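Local coordinates for uncharacterized protein (Bacteroides fragilis, PDB 3NNG) that is of unknown function but contains an F5/8 type C domain with bound calcium, a fold that in many relatives binds carbohydrate or other cell-surface ligands, at residues 66-71 with 154-159; 72-77 with 136-141. The protein carries 1 engineered substitution. All coordinates share one frame; numbering follows the deposited sequence.

Contact 1: 66-71 with 154-159; sequences TVLDRP and INLYEK. Engineered in segment 154-159: Glu158 (natural residue Val).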
ATOM      1  N   THR A  66       3.530  -6.463  -2.427  1.00 13.76           N
ATOM      2  CA  THR A  66       2.905  -7.195  -3.524  1.00 16.20           C
ATOM      3  C   THR A  66       3.915  -7.582  -4.607  1.00 18.91           C
ATOM      4  O   THR A  66       4.747  -6.766  -5.033  1.00 15.57           O
ATOM      5  CB  THR A  66       1.716  -6.414  -4.157  1.00 17.73           C
ATOM      6  OG1 THR A  66       1.128  -7.199  -5.204  1.00 15.80           O
ATOM      7  CG2 THR A  66       2.182  -5.072  -4.735  1.00 15.77           C
ATOM      8  N   VAL A  67       3.859  -8.844  -5.017  1.00 13.49           N
ATOM      9  CA  VAL A  67       4.527  -9.282  -6.235  1.00  7.13           C
ATOM     10  C   VAL A  67       3.519  -9.121  -7.364  1.00 10.60           C
ATOM     11  O   VAL A  67       2.472  -9.767  -7.361  1.00 15.10           O
ATOM     12  CB  VAL A  67       4.943 -10.769  -6.151  1.00 18.20           C
ATOM     13  CG1 VAL A  67       5.860 -11.133  -7.315  1.00 27.15           C
ATOM     14  CG2 VAL A  67       5.625 -11.063  -4.822  1.00 17.51           C
ATOM     15  N   LEU A  68       3.810  -8.233  -8.309  1.00 13.71           N
ATOM     16  CA  LEU A  68       2.927  -8.023  -9.449  1.00 17.72           C
ATOM     17  C   LEU A  68       3.130  -9.161 -10.431  1.00 20.02           C
ATOM     18  O   LEU A  68       4.254  -9.612 -10.612  1.00 19.80           O
ATOM     19  CB  LEU A  68       3.224  -6.673 -10.122  1.00 15.81           C
ATOM     20  CG  LEU A  68       2.889  -5.406  -9.302  1.00 19.64           C
ATOM     21  CD1 LEU A  68       3.803  -5.231  -8.096  1.00  9.63           C
ATOM     22  CD2 LEU A  68       2.925  -4.140 -10.171  1.00 21.52           C
ATOM     23  N   ASP A  69       2.063  -9.645 -11.056  1.00 18.43           N
ATOM     24  CA  ASP A  69       2.243 -10.660 -12.099  1.00 19.55           C
ATOM     25  C   ASP A  69       2.705 -10.007 -13.405  1.00 17.02           C
ATOM     26  O   ASP A  69       3.485 -10.588 -14.149  1.00 23.33           O
ATOM     27  CB  ASP A  69       0.944 -11.427 -12.350  1.00 26.51           C
ATOM     28  CG  ASP A  69      -0.213 -10.507 -12.709  1.00 28.97           C
ATOM     29  OD1 ASP A  69      -0.615  -9.677 -11.860  1.00 25.24           O
ATOM     30  OD2 ASP A  69      -0.728 -10.620 -13.837  1.00 29.58           O
ATOM     31  N   ARG A  70       2.208  -8.800 -13.678  1.00 13.68           N
ATOM     32  CA  ARG A  70       2.652  -8.017 -14.832  1.00 24.72           C
ATOM     33  C   ARG A  70       3.302  -6.735 -14.334  1.00 30.30           C
ATOM     34  O   ARG A  70       2.630  -5.853 -13.799  1.00 32.37           O
ATOM     35  CB  ARG A  70       1.472  -7.671 -15.748  1.00 30.52           C
ATOM     36  CG  ARG A  70       1.783  -6.586 -16.785  1.00 35.47           C
ATOM     37  CD  ARG A  70       0.549  -6.198 -17.638  1.00 34.10           C
ATOM     38  NE  ARG A  70      -0.466  -5.467 -16.878  1.00 27.93           N
ATOM     39  CZ  ARG A  70      -0.445  -4.151 -16.669  1.00 28.99           C
ATOM     40  NH1 ARG A  70       0.535  -3.403 -17.154  1.00 27.13           N
ATOM     41  NH2 ARG A  70      -1.408  -3.573 -15.969  1.00 31.80           N
ATOM     42  N   PRO A  71       4.622  -6.620 -14.514  1.00 29.39           N
ATOM     43  CA  PRO A  71       5.328  -5.404 -14.089  1.00 28.63           C
ATOM     44  C   PRO A  71       4.770  -4.149 -14.760  1.00 27.36           C
ATOM     45  O   PRO A  71       4.313  -4.191 -15.909  1.00 20.17           O
ATOM     46  CB  PRO A  71       6.768  -5.633 -14.543  1.00 29.93           C
ATOM     47  CG  PRO A  71       6.878  -7.066 -14.917  1.00 38.60           C
ATOM     48  CD  PRO A  71       5.521  -7.692 -14.973  1.00 32.28           C
ATOM     49  N   ILE A 154      -5.557  -0.574  -1.210  1.00 17.42           N
ATOM     50  CA  ILE A 154      -4.415   0.035  -1.867  1.00 18.58           C
ATOM     51  C   ILE A 154      -4.449  -0.276  -3.360  1.00 19.49           C
ATOM     52  O   ILE A 154      -4.857  -1.363  -3.770  1.00 12.28           O
ATOM     53  CB  ILE A 154      -3.091  -0.466  -1.298  1.00 21.77           C
ATOM     54  CG1 ILE A 154      -1.938   0.344  -1.902  1.00 15.28           C
ATOM     55  CG2 ILE A 154      -2.928  -1.988  -1.556  1.00 10.00           C
ATOM     56  CD1 ILE A 154      -0.623   0.156  -1.161  1.00 21.86           C
ATOM     57  N   ASN A 155      -4.032   0.693  -4.164  1.00 17.32           N
ATOM     58  CA  ASN A 155      -3.953   0.526  -5.604  1.00 18.98           C
ATOM     59  C   ASN A 155      -2.633   1.046  -6.119  1.00 19.22           C
ATOM     60  O   ASN A 155      -2.029   1.928  -5.509  1.00 16.78           O
ATOM     61  CB  ASN A 155      -5.088   1.280  -6.288  1.00  9.80           C
ATOM     62  CG  ASN A 155      -6.395   0.538  -6.206  1.00 18.57           C
ATOM     63  OD1 ASN A 155      -6.645  -0.381  -6.987  1.00 17.35           O
ATOM     64  ND2 ASN A 155      -7.232   0.915  -5.249  1.00 13.64           N
ATOM     65  N   LEU A 156      -2.180   0.490  -7.235  1.00 16.89           N
ATOM     66  CA  LEU A 156      -1.022   1.034  -7.928  1.00 15.21           C
ATOM     67  C   LEU A 156      -1.507   1.521  -9.278  1.00 15.16           C
ATOM     68  O   LEU A 156      -2.442   0.945  -9.844  1.00 17.08           O
ATOM     69  CB  LEU A 156       0.066  -0.037  -8.095  1.00 17.23           C
ATOM     70  CG  LEU A 156       1.154  -0.183  -7.027  1.00 22.24           C
ATOM     71  CD1 LEU A 156       0.618   0.021  -5.618  1.00 21.53           C
ATOM     72  CD2 LEU A 156       1.878  -1.562  -7.152  1.00 20.78           C
ATOM     73  N   TYR A 157      -0.877   2.575  -9.799  1.00 19.49           N
ATOM     74  CA  TYR A 157      -1.332   3.199 -11.051  1.00 14.15           C
ATOM     75  C   TYR A 157      -0.258   3.246 -12.124  1.00 18.26           C
ATOM     76  O   TYR A 157       0.950   3.316 -11.830  1.00 15.14           O
ATOM     77  CB  TYR A 157      -1.857   4.615 -10.784  1.00 15.09           C
ATOM     78  CG  TYR A 157      -3.023   4.628  -9.822  1.00 18.20           C
ATOM     79  CD1 TYR A 157      -2.814   4.767  -8.464  1.00 19.12           C
ATOM     80  CD2 TYR A 157      -4.332   4.455 -10.273  1.00 19.28           C
ATOM     81  CE1 TYR A 157      -3.880   4.762  -7.567  1.00 29.41           C
ATOM     82  CE2 TYR A 157      -5.402   4.435  -9.388  1.00 14.25           C
ATOM     83  CZ  TYR A 157      -5.166   4.592  -8.031  1.00 24.89           C
ATOM     84  OH  TYR A 157      -6.208   4.578  -7.121  1.00 26.18           O
ATOM     85  N   GLU A 158      -0.714   3.207 -13.373  1.00 15.18           N
ATOM     86  CA  GLU A 158       0.154   3.347 -14.532  1.00 20.04           C
ATOM     87  C   GLU A 158      -0.540   4.312 -15.497  1.00 20.75           C
ATOM     88  O   GLU A 158      -1.754   4.534 -15.394  1.00 21.86           O
ATOM     89  CB  GLU A 158       0.364   1.991 -15.202  1.00 24.54           C
ATOM     90  CG  GLU A 158      -0.892   1.453 -15.867  1.00 21.94           C
ATOM     91  CD  GLU A 158      -0.749   0.007 -16.300  1.00 25.69           C
ATOM     92  OE1 GLU A 158       0.374  -0.398 -16.666  1.00 23.25           O
ATOM     93  OE2 GLU A 158      -1.762  -0.725 -16.269  1.00 20.90           O
ATOM     94  N   LYS A 159       0.226   4.902 -16.409  1.00 17.50           N
ATOM     95  CA  LYS A 159      -0.335   5.834 -17.387  1.00 26.14           C
ATOM     96  C   LYS A 159      -1.130   5.111 -18.453  1.00 37.59           C
ATOM     97  O   LYS A 159      -0.647   4.149 -19.066  1.00 32.51           O
ATOM     98  CB  LYS A 159       0.746   6.711 -18.019  1.00 30.37           C
ATOM     99  CG  LYS A 159       1.019   7.977 -17.213  1.00 42.78           C
ATOM    100  CD  LYS A 159       2.129   8.818 -17.822  1.00 41.41           C
ATOM    101  CE  LYS A 159       3.061   9.360 -16.745  1.00 35.42           C
ATOM    102  NZ  LYS A 159       2.347  10.161 -15.701  1.00 37.56           N
TER
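Arg70 and Glu158 meet end-on at the solvent side of this contact, in a two-pronged salt bridge. NH1 of Arg70 reaches OE1 of Glu158 at 3.0 Å, almost straight at 175° and onto the syn lone pair. NH2 of Arg70 meets OE2 of Glu158 at 2.9 Å, more bent, on the syn side but out of the carboxylate plane. The two flat groups are nearly coplanar, a pairing that fixes the rotation of both. Arg70 CG lies anti to the backbone N (chi1 166°), and a bend at chi3 (70°) swings the guanidinium toward the carboxylate. Glu158 is engineered, valine in the natural protein, and this bridge belongs to the deposited variant. Residues 66-68 and 154-159 lie on opposing layers of the discoidin-like beta sandwich of F5/8 type C domains, and at residues 69 and 70 the chain turns the corner from one to the other. Deeper in, the contact is apolar: CD2 of Leu68 touches CD2 of Leu156 at 4.1 Å, the two side chains crossing obliquely, while CG2 of Thr66 stands 4.3 Å from the same Leu156 methyl. Leu74 and Phe77 of the neighbouring strand 71-79 also touch Leu156, whereas Arg70 is exposed and Glu158 partly so.

Contact 2: 72-77 with 136-141; sequences VTLTGF and KEFRIN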
ATOM      1  N   VAL A  72       4.801  -3.037 -14.039  1.00 22.80           N
ATOM      2  CA  VAL A  72       4.256  -1.808 -14.586  1.00 23.79           C
ATOM      3  C   VAL A  72       5.225  -0.647 -14.451  1.00 20.11           C
ATOM      4  O   VAL A  72       6.119  -0.640 -13.599  1.00 16.19           O
ATOM      5  CB  VAL A  72       2.918  -1.410 -13.924  1.00 20.58           C
ATOM      6  CG1 VAL A  72       1.974  -2.613 -13.817  1.00 18.81           C
ATOM      7  CG2 VAL A  72       3.156  -0.783 -12.553  1.00 25.47           C
ATOM      8  N   THR A  73       5.032   0.343 -15.305  1.00 16.14           N
ATOM      9  CA  THR A  73       5.701   1.605 -15.124  1.00 22.15           C
ATOM     10  C   THR A  73       4.882   2.383 -14.094  1.00 19.95           C
ATOM     11  O   THR A  73       3.843   2.949 -14.412  1.00 19.92           O
ATOM     12  CB  THR A  73       5.838   2.321 -16.469  1.00 22.99           C
ATOM     13  OG1 THR A  73       6.686   1.520 -17.300  1.00 23.12           O
ATOM     14  CG2 THR A  73       6.450   3.708 -16.292  1.00 21.15           C
ATOM     15  N   LEU A  74       5.352   2.377 -12.851  1.00 17.42           N
ATOM     16  CA  LEU A  74       4.561   2.851 -11.714  1.00 20.28           C
ATOM     17  C   LEU A  74       4.502   4.367 -11.617  1.00 23.18           C
ATOM     18  O   LEU A  74       5.533   5.014 -11.413  1.00 18.95           O
ATOM     19  CB  LEU A  74       5.153   2.286 -10.421  1.00 18.02           C
ATOM     20  CG  LEU A  74       4.448   2.655  -9.125  1.00 19.42           C
ATOM     21  CD1 LEU A  74       2.983   2.216  -9.200  1.00 16.23           C
ATOM     22  CD2 LEU A  74       5.157   2.010  -7.931  1.00 14.62           C
ATOM     23  N   THR A  75       3.295   4.930 -11.732  1.00 16.04           N
ATOM     24  CA  THR A  75       3.130   6.385 -11.668  1.00 15.95           C
ATOM     25  C   THR A  75       2.715   6.887 -10.280  1.00 22.82           C
ATOM     26  O   THR A  75       2.827   8.069  -9.975  1.00 18.24           O
ATOM     27  CB  THR A  75       2.142   6.913 -12.746  1.00 27.75           C
ATOM     28  OG1 THR A  75       2.187   8.344 -12.768  1.00 45.30           O
ATOM     29  CG2 THR A  75       0.710   6.462 -12.458  1.00 12.87           C
ATOM     30  N   GLY A  76       2.249   5.987  -9.430  1.00 22.05           N
ATOM     31  CA  GLY A  76       1.893   6.375  -8.080  1.00 19.82           C
ATOM     32  C   GLY A  76       1.094   5.273  -7.427  1.00 21.64           C
ATOM     33  O   GLY A  76       0.914   4.208  -8.017  1.00 16.45           O
ATOM     34  N   PHE A  77       0.608   5.524  -6.213  1.00 18.11           N
ATOM     35  CA  PHE A  77      -0.276   4.577  -5.569  1.00 11.58           C
ATOM     36  C   PHE A  77      -1.297   5.341  -4.737  1.00 20.51           C
ATOM     37  O   PHE A  77      -1.216   6.568  -4.592  1.00 16.32           O
ATOM     38  CB  PHE A  77       0.529   3.605  -4.697  1.00 10.36           C
ATOM     39  CG  PHE A  77       1.118   4.241  -3.484  1.00 16.90           C
ATOM     40  CD1 PHE A  77       2.301   4.966  -3.568  1.00 26.69           C
ATOM     41  CD2 PHE A  77       0.487   4.135  -2.262  1.00 17.19           C
ATOM     42  CE1 PHE A  77       2.846   5.567  -2.443  1.00 22.62           C
ATOM     43  CE2 PHE A  77       1.010   4.737  -1.135  1.00 16.30           C
ATOM     44  CZ  PHE A  77       2.200   5.452  -1.224  1.00 26.40           C
ATOM     45  N   LYS A 136       8.326  -4.924 -10.545  1.00 14.65           N
ATOM     46  CA  LYS A 136       7.811  -6.299 -10.395  1.00 13.12           C
ATOM     47  C   LYS A 136       7.321  -6.557  -8.973  1.00 15.52           C
ATOM     48  O   LYS A 136       6.397  -7.338  -8.759  1.00 19.21           O
ATOM     49  CB  LYS A 136       8.879  -7.334 -10.784  1.00 21.31           C
ATOM     50  CG  LYS A 136       8.415  -8.807 -10.778  1.00 20.71           C
ATOM     51  CD  LYS A 136       7.188  -8.987 -11.649  1.00 27.04           C
ATOM     52  CE  LYS A 136       6.978 -10.431 -12.076  1.00 38.52           C
ATOM     53  NZ  LYS A 136       6.497 -11.349 -11.016  1.00 36.71           N
ATOM     54  N   GLU A 137       7.937  -5.881  -8.007  1.00 12.81           N
ATOM     55  CA  GLU A 137       7.553  -6.002  -6.601  1.00 21.41           C
ATOM     56  C   GLU A 137       7.480  -4.611  -5.927  1.00 20.67           C
ATOM     57  O   GLU A 137       8.319  -3.746  -6.177  1.00 19.77           O
ATOM     58  CB  GLU A 137       8.563  -6.908  -5.877  1.00 18.21           C
ATOM     59  CG  GLU A 137       8.082  -7.493  -4.571  1.00 21.44           C
ATOM     60  CD  GLU A 137       8.938  -8.675  -4.113  1.00 26.55           C
ATOM     61  OE1 GLU A 137       9.949  -8.972  -4.800  1.00 20.43           O
ATOM     62  OE2 GLU A 137       8.595  -9.294  -3.070  1.00 18.15           O
ATOM     63  N   PHE A 138       6.479  -4.408  -5.075  1.00 15.55           N
ATOM     64  CA  PHE A 138       6.241  -3.119  -4.424  1.00 13.04           C
ATOM     65  C   PHE A 138       6.062  -3.362  -2.939  1.00 17.28           C
ATOM     66  O   PHE A 138       5.292  -4.237  -2.547  1.00 14.59           O
ATOM     67  CB  PHE A 138       4.976  -2.481  -5.014  1.00  4.98           C
ATOM     68  CG  PHE A 138       4.465  -1.257  -4.273  1.00 16.44           C
ATOM     69  CD1 PHE A 138       3.699  -1.387  -3.129  1.00  7.15           C
ATOM     70  CD2 PHE A 138       4.674   0.021  -4.784  1.00 10.95           C
ATOM     71  CE1 PHE A 138       3.196  -0.275  -2.468  1.00 14.76           C
ATOM     72  CE2 PHE A 138       4.185   1.143  -4.133  1.00 16.79           C
ATOM     73  CZ  PHE A 138       3.431   0.998  -2.969  1.00 10.78           C
ATOM     74  N   ARG A 139       6.784  -2.604  -2.113  1.00 17.27           N
ATOM     75  CA  ARG A 139       6.598  -2.661  -0.661  1.00 12.89           C
ATOM     76  C   ARG A 139       6.325  -1.281  -0.086  1.00 15.95           C
ATOM     77  O   ARG A 139       6.989  -0.305  -0.451  1.00 16.65           O
ATOM     78  CB  ARG A 139       7.813  -3.270   0.053  1.00 14.48           C
ATOM     79  CG  ARG A 139       7.573  -3.500   1.571  1.00 14.39           C
ATOM     80  CD  ARG A 139       8.604  -4.469   2.193  1.00 13.12           C
ATOM     81  NE  ARG A 139       8.626  -5.764   1.512  1.00 15.13           N
ATOM     82  CZ  ARG A 139       9.161  -6.875   2.027  1.00 22.06           C
ATOM     83  NH1 ARG A 139       9.713  -6.862   3.234  1.00 13.27           N
ATOM     84  NH2 ARG A 139       9.150  -8.007   1.334  1.00 16.72           N
ATOM     85  N   ILE A 140       5.361  -1.201   0.825  1.00 16.75           N
ATOM     86  CA  ILE A 140       5.158   0.021   1.580  1.00 12.98           C
ATOM     87  C   ILE A 140       5.477  -0.174   3.065  1.00 15.91           C
ATOM     88  O   ILE A 140       4.794  -0.920   3.765  1.00 23.52           O
ATOM     89  CB  ILE A 140       3.739   0.616   1.350  1.00 18.48           C
ATOM     90  CG1 ILE A 140       3.544   1.903   2.152  1.00 14.94           C
ATOM     91  CG2 ILE A 140       2.651  -0.405   1.659  1.00  9.79           C
ATOM     92  CD1 ILE A 140       2.287   2.694   1.750  1.00  8.80           C
ATOM     93  N   ASN A 141       6.537   0.482   3.532  1.00 11.77           N
ATOM     94  CA  ASN A 141       6.905   0.465   4.947  1.00  8.48           C
ATOM     95  C   ASN A 141       6.192   1.597   5.676  1.00 19.36           C
ATOM     96  O   ASN A 141       6.496   2.780   5.439  1.00 16.88           O
ATOM     97  CB  ASN A 141       8.423   0.607   5.107  1.00 19.82           C
ATOM     98  CG  ASN A 141       9.176  -0.614   4.595  1.00 28.90           C
ATOM     99  OD1 ASN A 141       8.873  -1.742   4.988  1.00 23.14           O
ATOM    100  ND2 ASN A 141      10.152  -0.399   3.709  1.00 27.27           N
TER
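Phe138 and Phe77 meet edge to face between the strands 136-141 and 72-77, and they have the most surface buried by the contact. The edge of Phe138 is directed at the face of Phe77, with centroids 5.6 Å apart and planes at 61°. CZ of Phe138 does the touching: it sits over one face of Phe77, displaced toward the rim, 4.0 Å from CG of Phe77. The first torsion of Phe77 (chi1 70°) places its CG between the backbone N and the carbonyl carbon, and the ring thereby lies across the line of approach of Phe138. Phe138 instead extends with CG anti to its own backbone N, which carries the ring inward from its strand.

Smaller aliphatic groups fit around this pair. CD2 of Leu74 comes to the edge of Phe138, near the ring plane, 3.8 Å from CD2 of that ring. CD1 of Ile140 approaches Phe77 obliquely, 3.8 Å from CE2 of Phe77. In each case the side chains cross at about a right angle. The strands themselves run 27° from parallel with their axes 9.2 Å apart, the spacing of facing sheet layers rather than of hydrogen-bonded neighbours, as expected for the beta sandwich of this family. Ile96 of strand 93-100 packs against Phe77, Phe138 and Ile140, and Ala126 and Phe115 add to the surroundings of Phe77. On the other side of strand 136-141, Arg139 makes a cation-pi contact with Trp63.

All four touching residues are buried and meet through carbon atoms alone, so cohesion here probably comes from the hydrophobic effect and dispersion, with a modest electrostatic share from the aromatic edge-to-face pairing.

Contacts 1 and 2 lie side by side in one beta sandwich, their centres 6 Å apart, contact 2 wholly buried and contact 1 reaching the surface at its salt bridge. Along the chain the order is 66-71, 72-77, 136-141, 154-159, so contact 2 is nested within the loop closed by contact 1. Strand 63-68 pairs antiparallel with strand 124-144, and strand 71-79 with strand 148-159; here each contact spans the gap between the layers, although 71-79 also pairs with the earlier part of 124-144, where the sheet curls. Together the contacts join the layers mainly through buried apolar side chains; the calcium ion is about 14 Å from the side chains of Thr66 and Ile140, so neither forms its site.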